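Local coordinates for glutathione S-transferase family protein (Pseudomonas putida, PDB 3LXZ) that probably conjugates reduced glutathione to a wide range of hydrophobic electrophiles, acting as a dimeric glutathione S-transferase, at residues S11-Y14 / N15-K18; S61-S64 / V65-Y69. All coordinates share one frame; numbering follows the deposited sequence.

Interactions 1 and 2 are the first turns of two helices, 12-23 and 63-73, which lie against each other with the contact centres about 11 Å apart. T63 OG1 probably hydrogen-bonds to Y13 O at 2.9 Å. Packing beside this bond brings V17 CG1 to 3.8 Å from I66 CG2, and M16 SE to 3.9 Å from T63 CG2. Each helix start carries a residue of the glutathione site, S11 in interaction 1 and T63 in interaction 2, their side chains about 7 Å apart at their nearest atoms. No glutathione is bound to this chain in the model, so the geometry describes the site without its ligand.

Interaction 1 of 2, residues S11-Y14 / N15-K18; sequences SNYY and NMVK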
loop_
_atom_site.group_PDB
_atom_site.type_symbol
_atom_site.label_atom_id
_atom_site.label_comp_id
_atom_site.label_asym_id
_atom_site.label_seq_id
_atom_site.Cartn_x
_atom_site.Cartn_y
_atom_site.Cartn_z
ATOM N N SER A 11 5.433 1.869 -17.937
ATOM C CA SER A 11 5.128 1.720 -16.494
ATOM C C SER A 11 3.979 0.744 -16.259
ATOM O O SER A 11 2.864 0.972 -16.739
ATOM C CB SER A 11 4.772 3.058 -15.839
ATOM O OG SER A 11 4.169 2.787 -14.568
ATOM N N ASN A 12 4.243 -0.323 -15.505
ATOM C CA ASN A 12 3.186 -1.267 -15.150
ATOM C C ASN A 12 2.018 -0.633 -14.371
ATOM O O ASN A 12 0.851 -0.876 -14.697
ATOM C CB ASN A 12 3.757 -2.508 -14.450
ATOM C CG ASN A 12 4.381 -2.200 -13.073
ATOM O OD1 ASN A 12 4.920 -1.118 -12.836
ATOM N ND2 ASN A 12 4.304 -3.175 -12.174
ATOM N N TYR A 13 2.322 0.231 -13.400
ATOM C CA TYR A 13 1.262 0.907 -12.637
ATOM C C TYR A 13 0.430 1.829 -13.552
ATOM O O TYR A 13 -0.771 1.950 -13.384
ATOM C CB TYR A 13 1.890 1.728 -11.510
ATOM C CG TYR A 13 2.353 0.922 -10.312
ATOM C CD1 TYR A 13 1.443 0.441 -9.371
ATOM C CD2 TYR A 13 3.720 0.670 -10.102
ATOM C CE1 TYR A 13 1.870 -0.288 -8.263
ATOM C CE2 TYR A 13 4.166 -0.052 -8.992
ATOM C CZ TYR A 13 3.243 -0.524 -8.083
ATOM O OH TYR A 13 3.672 -1.248 -6.994
ATOM N N TYR A 14 1.070 2.453 -14.538
ATOM C CA TYR A 14 0.344 3.280 -15.518
ATOM C C TYR A 14 -0.585 2.373 -16.331
ATOM O O TYR A 14 -1.759 2.711 -16.551
ATOM C CB TYR A 14 1.344 3.992 -16.431
ATOM C CG TYR A 14 0.771 4.816 -17.596
ATOM C CD1 TYR A 14 0.377 6.144 -17.411
ATOM C CD2 TYR A 14 0.716 4.285 -18.895
ATOM C CE1 TYR A 14 -0.070 6.938 -18.504
ATOM C CE2 TYR A 14 0.248 5.070 -20.009
ATOM C CZ TYR A 14 -0.146 6.367 -19.796
ATOM O OH TYR A 14 -0.605 7.117 -20.862
ATOM N N ASN A 15 -0.054 1.235 -16.771
ATOM C CA ASN A 15 -0.842 0.329 -17.618
ATOM C C ASN A 15 -2.095 -0.226 -16.927
ATOM O O ASN A 15 -3.140 -0.447 -17.562
ATOM C CB ASN A 15 0.052 -0.752 -18.252
ATOM C CG ASN A 15 0.883 -0.204 -19.407
ATOM O OD1 ASN A 15 0.484 0.764 -20.070
ATOM N ND2 ASN A 15 2.034 -0.818 -19.657
HETATM N N MSE A 16 -2.002 -0.406 -15.613
HETATM C CA MSE A 16 -3.147 -0.807 -14.796
HETATM C C MSE A 16 -4.273 0.216 -14.857
HETATM O O MSE A 16 -5.415 -0.160 -15.089
HETATM C CB MSE A 16 -2.696 -1.043 -13.342
HETATM C CG MSE A 16 -1.747 -2.237 -13.097
HETATM SE SE MSE A 16 -1.125 -2.004 -11.238
HETATM C CE MSE A 16 0.688 -2.812 -11.319
ATOM N N VAL A 17 -3.966 1.503 -14.674
ATOM C CA VAL A 17 -5.009 2.512 -14.816
ATOM C C VAL A 17 -5.528 2.570 -16.249
ATOM O O VAL A 17 -6.745 2.641 -16.457
ATOM C CB VAL A 17 -4.549 3.867 -14.320
ATOM C CG1 VAL A 17 -5.698 4.897 -14.465
ATOM C CG2 VAL A 17 -4.188 3.710 -12.798
ATOM N N LYS A 18 -4.611 2.548 -17.212
ATOM C CA LYS A 18 -4.975 2.598 -18.628
ATOM C C LYS A 18 -5.948 1.478 -19.003
ATOM O O LYS A 18 -6.991 1.746 -19.660
ATOM C CB LYS A 18 -3.713 2.579 -19.477
ATOM C CG LYS A 18 -3.906 2.611 -20.993
ATOM C CD LYS A 18 -2.557 2.992 -21.644
ATOM C CE LYS A 18 -2.596 2.970 -23.177
ATOM N NZ LYS A 18 -1.220 3.233 -23.700
#
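N15 N donates to S11 O at 2.9 Å, and the same i to i+4 pattern continues from M16 N to N12 O and from K18 N to Y14 O. The bond from V17 N to Y13 O is weak at 3.5 Å, and Y13 O has T63 OG1 as a further partner. S11 is the N-cap, its OG accepting from Y14 N at 3.1 Å.

The aromatic contact is made by selenomethionine M16. Its CG lies beside the backbone N (chi1 -67°), and the chain then runs extended alongside Y13, bringing CE over one face of the ring, 4.2 Å from the centroid and 25° off the normal. This is a CH-pi and Met-aromatic contact, with SE placed obliquely to the ring. The same methyl touches N12 ND2 at 3.7 Å. E102 fixes both neighbours of this methyl, its OE2 accepting from N12 ND2 and its OE1 bonded to Y13 OH.

Y14 meets two side chains. N15 OD1 lies near the ring plane at the edge, 3.7 Å from Y14 CD2, with amide and ring planes 59° apart, while N15 ND2 donates to S9 O. K18 CD approaches the ring obliquely, 3.9 Å from Y14 CE2. Y14 OH and K18 NZ both reach E30 OE2 of strand 28-32, and K18 NZ also forms a salt bridge with D204.

This is the capped opening of the helix in the beta-alpha-beta unit of a thioredoxin-like domain, where S11 binds glutathione at the helix N-terminus.

Interaction 2 of 2, residues S61-S64 / V65-Y69; sequences SETS and VILDY
The carboxylate of D68 turns one face to S64 O, which stands almost on its normal, 3.7 Å from D68 CG. On that same face a water donates to S64 O at 2.8 Å and, weakly, to D68 OD1. R91 NE forms a salt bridge with OD1. The carboxylate of E62 leads away to Y100 OH of the second subunit, leaving E62 CB to touch V65 CG2 at 3.8 Å.

I66 N donates to E62 O, the N-cap carbonyl, at 2.9 Å and nearly straight (173°), and L67 N reaches T63 O likewise. The bond from D68 N to S64 O is longer, 3.3 Å.

T63 CG2, anti to the backbone N (chi1 of OG1 -73°), lies alongside L67 and meets its CD1 at 3.6 Å, a rotation that leaves OG1 for Y13 O. I66 sends CD1 back against S61 C at 3.8 Å and packs on V17 and L53. Replacing I66 by an alanine would probably open a gap between the S61 backbone and helix 12-23, leaving V17 and L53 less well covered.

T63, starting helix 63-73, belongs to the glutathione site, empty in this chain. S61 O is buried without a polar partner, V65 CB lying 3.6 Å away. Polar ends leave the turn in three directions: E62 and S61 OG (to E92) toward the second subunit, D68 to R91, T63 to Y13; I66 and T63 CG2 meet aliphatic carbon.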
loop_
_atom_site.group_PDB
_atom_site.type_symbol
_atom_site.label_atom_id
_atom_site.label_comp_id
_atom_site.label_asym_id
_atom_site.label_seq_id
_atom_site.Cartn_x
_atom_site.Cartn_y
_atom_site.Cartn_z
ATOM N N SER A 61 -2.371 10.812 -7.235
ATOM C CA SER A 61 -1.323 9.841 -7.521
ATOM C C SER A 61 -1.651 8.513 -6.832
ATOM O O SER A 61 -2.609 8.444 -6.073
ATOM C CB SER A 61 0.049 10.374 -7.047
ATOM O OG SER A 61 0.114 10.340 -5.628
ATOM N N GLU A 62 -0.861 7.464 -7.106
ATOM C CA GLU A 62 -1.001 6.092 -6.530
ATOM C C GLU A 62 -2.086 5.291 -7.256
ATOM O O GLU A 62 -3.290 5.592 -7.117
ATOM C CB GLU A 62 -1.305 6.074 -5.018
ATOM C CG GLU A 62 -0.231 6.779 -4.151
ATOM C CD GLU A 62 1.111 6.065 -4.136
ATOM O OE1 GLU A 62 1.150 4.818 -4.300
ATOM O OE2 GLU A 62 2.146 6.747 -3.931
ATOM N N THR A 63 -1.665 4.281 -8.023
ATOM C CA THR A 63 -2.627 3.468 -8.796
ATOM C C THR A 63 -3.834 3.012 -7.968
ATOM O O THR A 63 -4.998 3.156 -8.403
ATOM C CB THR A 63 -1.912 2.264 -9.486
ATOM O OG1 THR A 63 -1.125 2.779 -10.579
ATOM C CG2 THR A 63 -2.921 1.242 -10.040
ATOM N N SER A 64 -3.578 2.445 -6.791
ATOM C CA SER A 64 -4.685 1.934 -5.986
ATOM C C SER A 64 -5.713 3.044 -5.711
ATOM O O SER A 64 -6.921 2.808 -5.798
ATOM C CB SER A 64 -4.207 1.293 -4.691
ATOM O OG SER A 64 -3.593 2.258 -3.861
ATOM N N VAL A 65 -5.220 4.246 -5.373
ATOM C CA VAL A 65 -6.092 5.400 -5.074
ATOM C C VAL A 65 -6.865 5.858 -6.317
ATOM O O VAL A 65 -8.109 6.081 -6.281
ATOM C CB VAL A 65 -5.246 6.576 -4.505
ATOM C CG1 VAL A 65 -6.073 7.910 -4.433
ATOM C CG2 VAL A 65 -4.652 6.192 -3.155
ATOM N N ILE A 66 -6.122 5.976 -7.423
ATOM C CA ILE A 66 -6.692 6.371 -8.713
ATOM C C ILE A 66 -7.829 5.431 -9.162
ATOM O O ILE A 66 -8.929 5.877 -9.568
ATOM C CB ILE A 66 -5.601 6.493 -9.781
ATOM C CG1 ILE A 66 -4.737 7.696 -9.490
ATOM C CG2 ILE A 66 -6.200 6.631 -11.174
ATOM C CD1 ILE A 66 -3.325 7.603 -10.147
ATOM N N LEU A 67 -7.577 4.126 -9.049
ATOM C CA LEU A 67 -8.573 3.133 -9.470
ATOM C C LEU A 67 -9.864 3.237 -8.635
ATOM O O LEU A 67 -10.986 3.139 -9.177
ATOM C CB LEU A 67 -8.003 1.700 -9.406
ATOM C CG LEU A 67 -6.858 1.355 -10.342
ATOM C CD1 LEU A 67 -6.319 -0.039 -10.028
ATOM C CD2 LEU A 67 -7.430 1.418 -11.761
ATOM N N ASP A 68 -9.720 3.481 -7.327
ATOM C CA ASP A 68 -10.871 3.639 -6.454
ATOM C C ASP A 68 -11.689 4.882 -6.798
ATOM O O ASP A 68 -12.930 4.807 -6.811
ATOM C CB ASP A 68 -10.444 3.713 -4.987
ATOM C CG ASP A 68 -10.269 2.344 -4.339
ATOM O OD1 ASP A 68 -10.698 1.296 -4.901
ATOM O OD2 ASP A 68 -9.683 2.339 -3.230
ATOM N N TYR A 69 -11.004 5.998 -7.065
ATOM C CA TYR A 69 -11.641 7.227 -7.533
ATOM C C TYR A 69 -12.380 6.988 -8.837
ATOM O O TYR A 69 -13.517 7.399 -8.956
ATOM C CB TYR A 69 -10.613 8.336 -7.728
ATOM C CG TYR A 69 -11.219 9.642 -8.186
ATOM C CD1 TYR A 69 -11.845 10.504 -7.298
ATOM C CD2 TYR A 69 -11.148 10.017 -9.522
ATOM C CE1 TYR A 69 -12.393 11.728 -7.738
ATOM C CE2 TYR A 69 -11.698 11.224 -9.970
ATOM C CZ TYR A 69 -12.312 12.069 -9.062
ATOM O OH TYR A 69 -12.836 13.262 -9.503
HETATM O O HOH W 1 -8.178 0.287 -5.770
#